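Local atomic coordinates of receptor-type tyrosine-protein phosphatase C (Rattus norvegicus, PDB entry 5FN8), a protein that removes phosphate from tyrosine residues of signalling proteins and is probably required for T-cell activation through the antigen receptor. Residues N119-Y122 / E123-G126. Residues are numbered along the deposited sequence; the frame is centred on the assembly and turned at random.
Sequences NSPY and EING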
loop_
_atom_site.group_PDB
_atom_site.type_symbol
_atom_site.label_atom_id
_atom_site.label_comp_id
_atom_site.label_asym_id
_atom_site.label_seq_id
_atom_site.Cartn_x
_atom_site.Cartn_y
_atom_site.Cartn_z
ATOM N N ASN B 119 -15.504 -0.814 -4.948
ATOM C CA ASN B 119 -14.443 -1.485 -4.229
ATOM C C ASN B 119 -13.694 -0.443 -3.436
ATOM O O ASN B 119 -13.747 0.749 -3.748
ATOM C CB ASN B 119 -13.512 -2.229 -5.187
ATOM C CG ASN B 119 -14.208 -3.240 -6.059
ATOM O OD1 ASN B 119 -14.212 -3.128 -7.288
ATOM N ND2 ASN B 119 -14.826 -4.240 -5.444
ATOM N N SER B 120 -13.001 -0.902 -2.417
ATOM C CA SER B 120 -12.193 -0.115 -1.502
ATOM C C SER B 120 -11.243 0.876 -2.194
ATOM O O SER B 120 -10.734 0.558 -3.273
ATOM C CB SER B 120 -11.372 -1.069 -0.639
ATOM O OG SER B 120 -10.533 -0.391 0.281
ATOM N N PRO B 121 -10.930 2.055 -1.581
ATOM C CA PRO B 121 -9.883 2.914 -2.153
ATOM C C PRO B 121 -8.512 2.236 -1.882
ATOM O O PRO B 121 -8.412 1.296 -1.076
ATOM C CB PRO B 121 -9.996 4.200 -1.312
ATOM C CG PRO B 121 -11.249 4.052 -0.520
ATOM C CD PRO B 121 -11.398 2.615 -0.301
ATOM N N TYR B 122 -7.449 2.721 -2.520
ATOM C CA TYR B 122 -6.125 2.129 -2.284
ATOM C C TYR B 122 -5.526 2.643 -0.969
ATOM O O TYR B 122 -5.025 1.851 -0.160
ATOM C CB TYR B 122 -5.209 2.366 -3.492
ATOM C CG TYR B 122 -5.639 1.609 -4.729
ATOM C CD1 TYR B 122 -5.382 0.248 -4.860
ATOM C CD2 TYR B 122 -6.241 2.264 -5.796
ATOM C CE1 TYR B 122 -5.734 -0.446 -6.016
ATOM C CE2 TYR B 122 -6.539 1.595 -6.983
ATOM C CZ TYR B 122 -6.327 0.230 -7.072
ATOM O OH TYR B 122 -6.681 -0.432 -8.222
ATOM N N GLU B 123 -5.697 3.953 -0.723
ATOM C CA GLU B 123 -5.299 4.693 0.476
ATOM C C GLU B 123 -6.466 4.756 1.487
ATOM O O GLU B 123 -7.420 5.511 1.274
ATOM C CB GLU B 123 -4.884 6.122 0.077
ATOM C CG GLU B 123 -3.580 6.195 -0.733
ATOM C CD GLU B 123 -3.080 7.602 -0.999
ATOM O OE1 GLU B 123 -2.927 8.381 -0.028
ATOM O OE2 GLU B 123 -2.845 7.928 -2.185
ATOM N N ILE B 124 -6.399 3.934 2.567
ATOM C CA ILE B 124 -7.356 3.868 3.677
ATOM C C ILE B 124 -7.116 5.033 4.632
ATOM O O ILE B 124 -8.052 5.782 4.931
ATOM C CB ILE B 124 -7.349 2.485 4.391
ATOM C CG1 ILE B 124 -7.555 1.295 3.375
ATOM C CG2 ILE B 124 -8.384 2.423 5.572
ATOM C CD1 ILE B 124 -8.669 1.396 2.391
ATOM N N ASN B 125 -5.861 5.181 5.112
ATOM C CA ASN B 125 -5.367 6.260 5.995
ATOM C C ASN B 125 -6.024 6.416 7.347
ATOM O O ASN B 125 -5.945 7.492 7.951
ATOM C CB ASN B 125 -5.342 7.605 5.238
ATOM C CG ASN B 125 -4.502 7.579 3.994
ATOM O OD1 ASN B 125 -3.608 6.740 3.843
ATOM N ND2 ASN B 125 -4.761 8.511 3.080
ATOM N N GLY B 126 -6.636 5.353 7.831
ATOM C CA GLY B 126 -7.324 5.397 9.115
ATOM C C GLY B 126 -7.649 4.023 9.648
ATOM O O GLY B 126 -7.433 3.036 8.938
#
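S120 and P121 receive the folded-back end of I124 in the BC loop of the second fibronectin type III domain in this two-domain extracellular fragment. The loop leaves strand 114-119 of the three-stranded sheet and crosses to strand 130-137 of the four-stranded one. At S120, OG lies 3.3 Å from I124 CD1, a polar-to-methyl contact. The hydroxyl, with OG anti to the backbone N, donates its hydrogen bond within 119-122, from S120 OG to P121 O at 3.0 Å. It approaches that oxygen well off the C=O direction, in the carbonyl plane and on a lone pair. The main-chain O of S120 is held by N102 ND2.

P121 is the buried member of the group. I124 CD1 lies over one face of its ring, on the CD side, with P121 CD to I124 CD1 at 4.0 Å, the two side chains crossing at about a right angle. Both rest on F169 of strand 162-170, which ties the loop to the larger sheet. Past the proline, the Y122 ring stacks on Y122 of the second subunit; E123 also packs against that tyrosine. At the far end N125 ND2 reaches R97 O, and its side chain touches P64 of the first domain, placing the loop where the two domains meet. I124 CG1 sits beside its own backbone N (chi1 -53°), and chi2 of -48° swings I124 CD1 back to 3.5 Å from P121 O.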